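Ferredoxin, 2Fe-2S (Aquifex aeolicus, PDB 1M2D) carries one [2Fe-2S] cluster in a thioredoxin-like fold and transfers electrons as a homodimeric ferredoxin. Local coordinates at residues V10-P15 and Q19-Q24; E36-D41 and T48-T53; P63-Y68 and V72-V77; V82-E87 and V96-I101. The protein carries 1 engineered substitution. All coordinates share one frame; numbering follows the deposited sequence.

Contact 1: V10-P15 and Q19-Q24. With FES (Fe2/s2 (inorganic) cluster), chain C.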
# COMPACT_ATOMS: atom_id res chain seq x y z
N VAL A 10 -2.15 -8.13 -4.51
CA VAL A 10 -1.67 -9.36 -5.07
C VAL A 10 -2.07 -10.58 -4.20
O VAL A 10 -1.54 -11.67 -4.40
CB VAL A 10 -0.15 -9.36 -5.36
CG1 VAL A 10 0.18 -8.28 -6.37
CG2 VAL A 10 0.64 -9.18 -4.07
N GLN A 11 -2.98 -10.36 -3.26
CA GLN A 11 -3.44 -11.40 -2.36
C GLN A 11 -4.03 -12.57 -3.12
O GLN A 11 -4.85 -12.42 -4.00
CB GLN A 11 -4.53 -10.81 -1.50
CG GLN A 11 -5.15 -11.73 -0.45
CD GLN A 11 -4.35 -11.82 0.82
OE1 GLN A 11 -4.05 -10.78 1.45
NE2 GLN A 11 -3.96 -13.03 1.19
N ASP A 12 -3.63 -13.76 -2.69
CA ASP A 12 -4.30 -14.97 -3.10
C ASP A 12 -5.01 -15.56 -1.89
O ASP A 12 -4.69 -15.24 -0.78
CB ASP A 12 -3.36 -16.00 -3.69
CG ASP A 12 -4.08 -16.98 -4.63
OD1 ASP A 12 -5.32 -16.91 -4.87
OD2 ASP A 12 -3.33 -17.84 -5.09
N ARG A 13 -5.98 -16.42 -2.17
CA ARG A 13 -6.81 -17.06 -1.13
C ARG A 13 -7.03 -18.53 -1.55
O ARG A 13 -7.04 -18.81 -2.75
CB ARG A 13 -8.17 -16.43 -0.91
CG ARG A 13 -8.18 -14.98 -0.52
CD ARG A 13 -8.11 -14.70 0.92
NE ARG A 13 -8.45 -13.33 1.26
CZ ARG A 13 -8.00 -12.72 2.34
NH1 ARG A 13 -7.21 -13.27 3.24
NH2 ARG A 13 -8.42 -11.47 2.46
N PRO A 14 -7.27 -19.42 -0.61
CA PRO A 14 -7.72 -20.77 -0.96
C PRO A 14 -9.06 -20.73 -1.68
O PRO A 14 -9.85 -19.82 -1.62
CB PRO A 14 -7.85 -21.44 0.39
CG PRO A 14 -7.06 -20.66 1.36
CD PRO A 14 -7.09 -19.24 0.83
N PRO A 15 -9.33 -21.81 -2.43
CA PRO A 15 -10.48 -21.83 -3.33
C PRO A 15 -11.82 -21.68 -2.65
O PRO A 15 -12.77 -21.22 -3.27
CB PRO A 15 -10.44 -23.19 -4.03
CG PRO A 15 -9.12 -23.77 -3.72
CD PRO A 15 -8.51 -23.01 -2.58
N GLN A 19 -15.29 -14.62 -1.19
CA GLN A 19 -15.00 -13.39 -1.91
C GLN A 19 -13.88 -13.56 -2.93
O GLN A 19 -13.63 -12.61 -3.71
CB GLN A 19 -14.60 -12.25 -0.98
CG GLN A 19 -15.66 -11.74 -0.07
CD GLN A 19 -16.04 -12.59 1.09
OE1 GLN A 19 -17.15 -12.37 1.64
NE2 GLN A 19 -15.20 -13.48 1.60
N GLY A 20 -13.25 -14.75 -2.99
CA GLY A 20 -12.19 -14.95 -3.93
C GLY A 20 -11.02 -14.08 -3.61
O GLY A 20 -10.84 -13.74 -2.44
N SER A 21 -10.23 -13.74 -4.62
CA SER A 21 -9.03 -12.94 -4.37
C SER A 21 -8.65 -12.19 -5.61
O SER A 21 -9.00 -12.56 -6.75
CB SER A 21 -7.86 -13.80 -3.95
OG SER A 21 -7.37 -14.56 -5.04
N CYS A 22 -7.83 -11.14 -5.43
CA CYS A 22 -7.36 -10.41 -6.59
C CYS A 22 -6.42 -11.24 -7.45
O CYS A 22 -6.46 -11.15 -8.68
CB CYS A 22 -6.74 -9.09 -6.14
SG CYS A 22 -7.92 -7.91 -5.49
N ALA A 23 -5.58 -12.07 -6.83
CA ALA A 23 -4.67 -12.91 -7.62
C ALA A 23 -5.44 -13.88 -8.52
O ALA A 23 -5.10 -14.07 -9.68
CB ALA A 23 -3.73 -13.67 -6.74
N GLN A 24 -6.52 -14.46 -8.01
CA GLN A 24 -7.35 -15.34 -8.81
C GLN A 24 -7.96 -14.62 -9.98
O GLN A 24 -8.27 -15.26 -10.96
CB GLN A 24 -8.44 -15.94 -7.94
CG GLN A 24 -7.89 -16.80 -6.83
CD GLN A 24 -9.09 -17.07 -5.89
OE1 GLN A 24 -10.17 -17.29 -6.45
NE2 GLN A 24 -8.78 -17.03 -4.61
FE1 FES C . -7.54 -7.99 -3.22
FE2 FES C . -9.23 -8.48 -1.18
S1 FES C . -7.93 -9.94 -2.26
S2 FES C . -8.87 -6.52 -2.23
O HOH W 1 -10.48 -11.94 -0.34
O HOH W 2 -10.79 -18.15 -3.44
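Asp12 chi1 of -156° puts CG on the far side from the backbone N and carries the carboxylate over to Ser21. The serine's chi1 of 71° sets OG between its own N and carbonyl carbon, and OG donates to Asp12 OD1 at 3.1 Å. It meets OD1 on the anti side, somewhat out of the carboxylate plane. The same OG accepts from Gln24 N, an ST motif. Gln24 reaches back with CG 3.2 Å from Asp12 OD1, and its NE2 adds a weak bond to that oxygen. Backbone also joins the segments: Ala23 N donates to Gln11 O at 2.9 Å, and the Ala23 methyl lies against this carbonyl and Asp12 CB. Both segments lie in the loop between strand 4-9 and helix 27-40 of the thioredoxin-like fold, which carries part of the cluster site. Cys22 SG binds the cluster iron FE1 at 2.3 Å, and Cys9 binds the cluster too. Gln11 CB packs 3.6 Å from the sulfide S1. The Gln11 amide is held at both ends: NE2 donates to Asp12 O at 3.0 Å, and OE1 is bonded to Cys55 N. One face of the Arg13 guanidinium lies over Gln11 CD. A water at its edge accepts from Arg13 NE and donates to Gly20 O.

Contact 2: E36-D41 and T48-T53; sequences EKIQTD and TVITPT
Ile38 of helix 27-40 packs into the angle between Thr48 and Ile50 of strand 48-53. This is helix-on-sheet packing in the thioredoxin-like fold, on an outermost strand of the chain's sheet. Contact is made by side chains and is almost wholly apolar. The isoleucine at position 38 has CG1 anti to its carbonyl carbon (chi1 -57°). Its chi2 of -85° bends the chain, and CD1 ends up between the two strand residues. CG1 faces Ile50, 3.4 Å from Ile50 CG1 and equally near Ile50 CD1. These pairs are tighter than usual van der Waals contact. The branch CG2 of Ile38 runs along the backbone side, 4.0 Å from Thr48 O.

Ile50 also has CG1 anti to its carbonyl carbon, and its chi2 of -60° turns CD1 toward the helix. The two isoleucines meet at a slant, with the CG1-CD1 arm of each against that of the other. Thr48 and Ile50 are alternate residues of the strand, and both direct CB at the helix. Thr48 meets Ile38 at about a right angle. Its methyl does the touching, while OG1 is hydrogen-bonded to Leu44 O of helix 42-45. Phe31, Phe34 and Met35 of helix 27-40 also touch Ile50, and Leu44 touches Ile38. On the strand's other side, Val49 and Thr51 pack on Asn57 and Met56 of the second subunit. At the Thr48 end, Ile38 CD1 lies 3.5 Å from Thr48 CG2.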
# COMPACT_ATOMS: atom_id res chain seq x y z
N GLU A 36 6.40 -3.56 -15.64
CA GLU A 36 7.03 -3.47 -16.97
C GLU A 36 6.91 -2.06 -17.53
O GLU A 36 7.81 -1.54 -18.19
CB GLU A 36 6.41 -4.47 -17.94
CG GLU A 36 6.69 -5.90 -17.52
CD GLU A 36 5.94 -6.87 -18.41
OE1 GLU A 36 6.11 -8.06 -18.08
OE2 GLU A 36 5.26 -6.42 -19.36
N LYS A 37 5.81 -1.36 -17.29
CA LYS A 37 5.77 0.02 -17.79
C LYS A 37 6.71 0.98 -17.06
O LYS A 37 7.46 1.72 -17.69
CB LYS A 37 4.36 0.57 -17.63
CG LYS A 37 3.33 -0.08 -18.54
CD LYS A 37 3.59 0.32 -20.00
CE LYS A 37 2.69 1.50 -20.35
NZ LYS A 37 2.64 1.73 -21.82
N ILE A 38 6.57 1.00 -15.75
CA ILE A 38 7.14 2.03 -14.91
C ILE A 38 8.62 1.95 -15.19
O ILE A 38 9.21 3.06 -15.19
CB ILE A 38 6.82 1.85 -13.40
CG1 ILE A 38 5.29 1.82 -13.23
CG2 ILE A 38 7.45 2.83 -12.46
CD1 ILE A 38 4.67 3.18 -13.12
N GLN A 39 9.23 0.78 -15.48
CA GLN A 39 10.64 1.07 -15.77
C GLN A 39 10.77 1.35 -17.27
O GLN A 39 11.32 2.46 -17.49
CB GLN A 39 11.79 0.10 -15.55
CG GLN A 39 13.06 0.90 -16.05
CD GLN A 39 13.17 2.19 -15.24
OE1 GLN A 39 12.51 3.14 -15.66
NE2 GLN A 39 13.94 2.37 -14.20
N THR A 40 10.34 0.65 -18.30
CA THR A 40 10.70 0.99 -19.67
C THR A 40 10.37 2.41 -20.11
O THR A 40 10.55 2.84 -21.26
CB THR A 40 10.01 -0.06 -20.57
OG1 THR A 40 8.58 0.04 -20.34
CG2 THR A 40 10.45 -1.49 -20.25
N ASP A 41 9.86 3.28 -19.28
CA ASP A 41 9.48 4.65 -19.26
C ASP A 41 10.22 5.52 -18.26
O ASP A 41 9.91 5.58 -17.06
CB ASP A 41 7.97 4.70 -18.92
CG ASP A 41 7.49 6.11 -19.26
OD1 ASP A 41 8.08 7.19 -19.11
OD2 ASP A 41 6.37 6.09 -19.78
N THR A 48 7.10 7.55 -9.83
CA THR A 48 6.03 6.57 -9.58
C THR A 48 6.63 5.39 -8.85
O THR A 48 7.72 4.97 -9.13
CB THR A 48 5.39 6.04 -10.88
OG1 THR A 48 5.07 7.11 -11.73
CG2 THR A 48 4.08 5.39 -10.49
N VAL A 49 5.94 4.90 -7.84
CA VAL A 49 6.30 3.67 -7.12
C VAL A 49 5.12 2.72 -7.25
O VAL A 49 3.99 3.17 -7.09
CB VAL A 49 6.63 3.91 -5.66
CG1 VAL A 49 6.75 2.61 -4.90
CG2 VAL A 49 7.97 4.63 -5.57
N ILE A 50 5.37 1.45 -7.49
CA ILE A 50 4.41 0.39 -7.61
C ILE A 50 4.67 -0.58 -6.47
O ILE A 50 5.76 -1.14 -6.37
CB ILE A 50 4.45 -0.40 -8.96
CG1 ILE A 50 4.59 0.45 -10.19
CG2 ILE A 50 3.20 -1.27 -9.04
CD1 ILE A 50 3.45 1.44 -10.36
N THR A 51 3.69 -0.81 -5.62
CA THR A 51 3.82 -1.63 -4.42
C THR A 51 2.78 -2.72 -4.42
O THR A 51 1.59 -2.43 -4.54
CB THR A 51 3.68 -0.78 -3.14
OG1 THR A 51 4.66 0.27 -3.18
CG2 THR A 51 3.84 -1.60 -1.90
N PRO A 52 3.18 -3.99 -4.23
CA PRO A 52 2.21 -5.07 -4.07
C PRO A 52 1.70 -5.15 -2.64
O PRO A 52 2.47 -4.93 -1.72
CB PRO A 52 3.05 -6.33 -4.43
CG PRO A 52 4.44 -5.97 -3.95
CD PRO A 52 4.58 -4.47 -4.12
N THR A 53 0.43 -5.51 -2.48
CA THR A 53 -0.17 -5.54 -1.17
C THR A 53 -0.98 -6.78 -0.92
O THR A 53 -1.35 -7.54 -1.83
CB THR A 53 -1.14 -4.34 -0.90
OG1 THR A 53 -2.37 -4.54 -1.59
CG2 THR A 53 -0.54 -3.04 -1.41

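Contact 3: P63-Y68 and V72-V77; sequences PVVVVY and VWYGQV
Val65 and Tyr74 form a hydrogen-bonded pair in the antiparallel beta hairpin of strands 65-68 and 72-74, inside the sheet of the thioredoxin-like fold. Both backbone groups of each are used. Tyr74 N donates to Val65 O at 2.8 Å, nearly along the C=O axis, and Val65 N donates to Tyr74 O. Val67 and Val72 form the next such pair: Val67 N to Val72 O at 2.9 Å, Val72 N to Val67 O at 3.1 Å. Beyond the strands, Val77 N reaches a lone pair of Pro63 O at 3.2 Å, in an almost straight bond. Val66 and Trp73 are a non-hydrogen-bonded pair. Their backbones bond outward instead, Val66 to Phe7 and Trp73 to Ile101 and Ser102.

Tyr68 OH is bonded to His5 of the second subunit, and Tyr74 OH to His89 and Val96 N. A water in the plane of the indole accepts from Trp73 NE1 at 2.9 Å and lies 3.1 Å from Tyr68 OH. Trp73 and Val66 point the same way. With an alanine here in place of Trp73 the indole is gone, which would probably leave Val66 CG2 without the ring it packs on and the water without its NE1 donor. Val64, on the side of Val66 and Trp73, touches the cluster. Val66 CG2 makes a CH-pi contact over the indole face, 3.6 Å from the centroid of the Trp73 six-membered ring.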
# COMPACT_ATOMS: atom_id res chain seq x y z
N PRO A 63 -9.51 -7.15 -9.74
CA PRO A 63 -8.31 -6.61 -9.07
C PRO A 63 -8.42 -5.16 -8.64
O PRO A 63 -8.87 -4.31 -9.39
CB PRO A 63 -7.23 -6.76 -10.09
CG PRO A 63 -7.65 -7.97 -10.86
CD PRO A 63 -9.14 -7.76 -11.05
N VAL A 64 -8.06 -4.93 -7.39
CA VAL A 64 -8.08 -3.61 -6.73
C VAL A 64 -6.72 -2.95 -6.87
O VAL A 64 -5.68 -3.54 -6.51
CB VAL A 64 -8.49 -3.75 -5.26
CG1 VAL A 64 -8.48 -2.39 -4.60
CG2 VAL A 64 -9.88 -4.38 -5.14
N VAL A 65 -6.72 -1.71 -7.36
CA VAL A 65 -5.53 -0.89 -7.52
C VAL A 65 -5.84 0.47 -6.92
O VAL A 65 -6.86 1.05 -7.29
CB VAL A 65 -5.13 -0.77 -9.01
CG1 VAL A 65 -3.95 0.17 -9.13
CG2 VAL A 65 -4.87 -2.15 -9.56
N VAL A 66 -4.99 0.98 -6.04
CA VAL A 66 -5.24 2.27 -5.40
C VAL A 66 -4.08 3.21 -5.69
O VAL A 66 -2.92 2.81 -5.58
CB VAL A 66 -5.43 2.08 -3.88
CG1 VAL A 66 -5.78 3.43 -3.25
CG2 VAL A 66 -6.47 1.00 -3.63
N VAL A 67 -4.39 4.43 -6.06
CA VAL A 67 -3.41 5.43 -6.38
C VAL A 67 -3.46 6.55 -5.34
O VAL A 67 -4.51 7.21 -5.19
CB VAL A 67 -3.58 6.02 -7.80
CG1 VAL A 67 -2.49 7.01 -8.12
CG2 VAL A 67 -3.63 4.88 -8.81
N TYR A 68 -2.34 6.75 -4.66
CA TYR A 68 -2.16 7.82 -3.70
C TYR A 68 -1.15 8.81 -4.19
O TYR A 68 -0.30 8.46 -5.02
CB TYR A 68 -1.80 7.24 -2.31
CG TYR A 68 -2.99 6.65 -1.58
CD1 TYR A 68 -3.04 5.31 -1.25
CD2 TYR A 68 -4.07 7.43 -1.21
CE1 TYR A 68 -4.11 4.76 -0.58
CE2 TYR A 68 -5.15 6.90 -0.55
CZ TYR A 68 -5.16 5.57 -0.25
OH TYR A 68 -6.27 5.16 0.35
N VAL A 72 -7.60 7.45 -5.43
CA VAL A 72 -8.44 6.81 -6.43
C VAL A 72 -8.33 5.31 -6.28
O VAL A 72 -7.23 4.74 -6.36
CB VAL A 72 -8.02 7.23 -7.85
CG1 VAL A 72 -8.74 6.42 -8.88
CG2 VAL A 72 -8.26 8.72 -8.04
N TRP A 73 -9.45 4.66 -6.06
CA TRP A 73 -9.56 3.20 -6.00
C TRP A 73 -10.14 2.72 -7.30
O TRP A 73 -11.23 3.14 -7.70
CB TRP A 73 -10.47 2.74 -4.84
CG TRP A 73 -9.89 3.03 -3.47
CD1 TRP A 73 -9.52 4.22 -2.93
CD2 TRP A 73 -9.64 2.03 -2.46
NE1 TRP A 73 -9.05 4.03 -1.66
CE2 TRP A 73 -9.10 2.70 -1.35
CE3 TRP A 73 -9.80 0.65 -2.42
CZ2 TRP A 73 -8.73 2.01 -0.20
CZ3 TRP A 73 -9.45 -0.04 -1.26
CH2 TRP A 73 -8.92 0.66 -0.17
N TYR A 74 -9.42 1.82 -7.97
CA TYR A 74 -9.86 1.12 -9.15
C TYR A 74 -10.25 -0.29 -8.81
O TYR A 74 -9.61 -0.94 -7.98
CB TYR A 74 -8.71 1.10 -10.16
CG TYR A 74 -8.30 2.39 -10.79
CD1 TYR A 74 -7.01 2.90 -10.65
CD2 TYR A 74 -9.21 3.08 -11.59
CE1 TYR A 74 -6.64 4.08 -11.26
CE2 TYR A 74 -8.81 4.24 -12.23
CZ TYR A 74 -7.53 4.74 -12.07
OH TYR A 74 -7.14 5.86 -12.69
N GLY A 75 -11.25 -0.79 -9.54
CA GLY A 75 -11.63 -2.19 -9.50
C GLY A 75 -11.66 -2.81 -10.87
O GLY A 75 -11.63 -2.12 -11.90
N GLN A 76 -11.68 -4.12 -10.87
CA GLN A 76 -11.80 -4.92 -12.09
C GLN A 76 -10.68 -4.67 -13.07
O GLN A 76 -10.88 -4.74 -14.28
CB GLN A 76 -13.16 -4.75 -12.79
CG GLN A 76 -14.30 -4.95 -11.84
CD GLN A 76 -15.57 -4.73 -12.66
OE1 GLN A 76 -16.22 -5.64 -13.04
NE2 GLN A 76 -15.85 -3.46 -12.97
N VAL A 77 -9.49 -4.30 -12.57
CA VAL A 77 -8.43 -3.93 -13.48
C VAL A 77 -7.87 -5.16 -14.20
O VAL A 77 -7.54 -6.16 -13.56
CB VAL A 77 -7.30 -3.20 -12.74
CG1 VAL A 77 -6.21 -2.75 -13.69
CG2 VAL A 77 -7.86 -2.02 -11.95
O HOH W 3 -8.84 6.66 -0.48

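Contact 4: V82-E87 and V96-I101; sequences VDEIVE and VERLVI
Glu84 and Arg98 make a salt bridge between helix 82-91 and the 3-10 turn at 97-99. Arg98 NH2 donates to Glu84 OE1 at 2.8 Å. The bond is nearly straight at 170°. OE1 is met almost end-on to its C-O bond and lies close to the guanidinium plane. Arg98 NE adds a weak bond to the same oxygen at 3.4 Å. The carboxylate and guanidinium planes are 31° apart. Both chains are stretched out to reach: Glu84 has CG anti to its backbone N (chi1 -171°), and Arg98 is extended from CG to NE. Arg98 has another acid, since NH2 also bridges to Asp81.

Water supplies a second polar link. It donates to Glu84 OE2 at 2.6 Å and accepts from Arg98 NE, so each carboxylate oxygen has a partner.

Val96 marks the border between the polar and apolar parts. Its CG1 lies against the Glu84 carboxylate, 3.7 Å from OE2. The apolar contacts lie beneath. Val96 CG2 is 3.8 Å from Ile85 CA and 4.0 Å from Ile85 CG1. Ile85 CD1 also approaches Leu99 CD1. Leu99 CG in turn lies over one face of the Arg98 guanidinium. Tyr74 of the sheet touches both Ile85 and Leu99.

A glutamine in place of Glu84 would probably leave the Arg98 charge to Asp81 alone and lose the salt bridge at this point. The join between helix and C-terminal segment is therefore layered, with a charged, hydrated edge over buried aliphatic side chains.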
# COMPACT_ATOMS: atom_id res chain seq x y z
N VAL A 82 -3.74 -1.45 -17.95
CA VAL A 82 -2.64 -0.77 -17.28
C VAL A 82 -2.12 0.38 -18.16
O VAL A 82 -1.83 1.46 -17.65
CB VAL A 82 -1.56 -1.77 -16.89
CG1 VAL A 82 -0.29 -1.03 -16.46
CG2 VAL A 82 -2.10 -2.66 -15.77
N ASP A 83 -2.03 0.19 -19.48
CA ASP A 83 -1.54 1.29 -20.29
C ASP A 83 -2.41 2.54 -20.17
O ASP A 83 -1.89 3.63 -20.08
CB ASP A 83 -1.51 0.91 -21.76
CG ASP A 83 -0.38 -0.00 -22.10
OD1 ASP A 83 0.57 -0.14 -21.34
OD2 ASP A 83 -0.70 -0.49 -23.21
N GLU A 84 -3.73 2.36 -20.18
CA GLU A 84 -4.61 3.54 -20.08
C GLU A 84 -4.41 4.20 -18.76
O GLU A 84 -4.39 5.45 -18.65
CB GLU A 84 -6.06 3.15 -20.33
CG GLU A 84 -6.95 4.35 -20.46
CD GLU A 84 -8.44 4.09 -20.67
OE1 GLU A 84 -8.83 2.93 -20.82
OE2 GLU A 84 -9.21 5.07 -20.71
N ILE A 85 -4.32 3.43 -17.66
CA ILE A 85 -4.12 4.08 -16.36
C ILE A 85 -2.78 4.82 -16.35
O ILE A 85 -2.72 5.95 -15.84
CB ILE A 85 -4.20 3.02 -15.23
CG1 ILE A 85 -5.59 2.41 -15.11
CG2 ILE A 85 -3.72 3.63 -13.91
CD1 ILE A 85 -5.70 1.20 -14.21
N VAL A 86 -1.72 4.23 -16.87
CA VAL A 86 -0.43 4.89 -16.92
C VAL A 86 -0.52 6.19 -17.72
O VAL A 86 -0.06 7.25 -17.29
CB VAL A 86 0.60 3.91 -17.51
CG1 VAL A 86 1.88 4.64 -17.90
CG2 VAL A 86 0.84 2.77 -16.54
N GLU A 87 -1.06 6.11 -18.93
CA GLU A 87 -1.09 7.27 -19.81
C GLU A 87 -1.97 8.36 -19.28
O GLU A 87 -1.57 9.55 -19.13
CB GLU A 87 -1.58 6.81 -21.19
CG GLU A 87 -0.70 5.78 -21.88
CD GLU A 87 0.74 6.18 -22.10
OE1 GLU A 87 0.95 7.24 -22.73
OE2 GLU A 87 1.71 5.56 -21.66
N VAL A 96 -9.08 7.14 -14.87
CA VAL A 96 -9.73 6.31 -15.80
C VAL A 96 -11.10 6.01 -15.20
O VAL A 96 -11.30 5.06 -14.44
CB VAL A 96 -8.95 5.06 -16.18
CG1 VAL A 96 -9.78 4.24 -17.18
CG2 VAL A 96 -7.59 5.46 -16.75
N GLU A 97 -12.06 6.87 -15.55
CA GLU A 97 -13.36 6.88 -14.90
C GLU A 97 -14.04 5.55 -14.89
O GLU A 97 -14.66 5.17 -13.88
CB GLU A 97 -14.28 7.90 -15.62
CG GLU A 97 -15.55 8.17 -14.92
CD GLU A 97 -16.36 9.29 -15.55
OE1 GLU A 97 -17.44 9.50 -14.95
OE2 GLU A 97 -15.97 9.93 -16.47
N ARG A 98 -13.97 4.80 -16.00
CA ARG A 98 -14.73 3.57 -16.12
C ARG A 98 -14.31 2.50 -15.10
O ARG A 98 -15.09 1.58 -14.87
CB ARG A 98 -14.63 3.02 -17.51
CG ARG A 98 -13.28 2.56 -17.91
CD ARG A 98 -13.27 2.06 -19.38
NE ARG A 98 -11.90 1.79 -19.74
CZ ARG A 98 -11.27 0.63 -19.50
NH1 ARG A 98 -11.88 -0.43 -19.00
NH2 ARG A 98 -9.98 0.53 -19.82
N LEU A 99 -13.12 2.58 -14.54
CA LEU A 99 -12.63 1.59 -13.58
C LEU A 99 -12.70 2.04 -12.17
O LEU A 99 -12.36 1.31 -11.23
CB LEU A 99 -11.19 1.18 -13.95
CG LEU A 99 -11.08 0.45 -15.29
CD1 LEU A 99 -9.59 0.21 -15.56
CD2 LEU A 99 -11.83 -0.84 -15.33
N VAL A 100 -13.10 3.29 -11.89
CA VAL A 100 -13.10 3.80 -10.53
C VAL A 100 -14.19 3.17 -9.70
O VAL A 100 -15.35 3.16 -10.11
CB VAL A 100 -13.24 5.35 -10.53
CG1 VAL A 100 -13.40 5.91 -9.13
CG2 VAL A 100 -12.08 6.00 -11.24
N ILE A 101 -13.84 2.70 -8.50
CA ILE A 101 -14.81 2.30 -7.51
C ILE A 101 -14.92 3.29 -6.35
O ILE A 101 -15.98 3.27 -5.72
CB ILE A 101 -14.57 0.85 -7.08
CG1 ILE A 101 -13.25 0.66 -6.36
CG2 ILE A 101 -14.75 -0.07 -8.29
CD1 ILE A 101 -12.96 -0.77 -5.90
O HOH W 4 -11.77 4.56 -20.57

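From the N terminus, strand 4-9 leads into contact 1, which closes the loop before helix 27-40 at the cluster. Contact 2 then ties the end of that helix to strand 48-53. Contact 3 closes the hairpin of strands 65-68 and 72-74, and contact 4 brings the segment after helix 82-91 back onto it. The four follow in series; none nests or crosses. Contacts 1 and 2 meet where Val10 N probably bonds to Thr53 O. Cys22 SG of contact 1 packs on Pro63 and Val64 of contact 3. Contacts 3 and 4 share backbone pairing between neighbouring strands. Lys37 of contact 2 bridges to Asp83 of contact 4, joining the two helices.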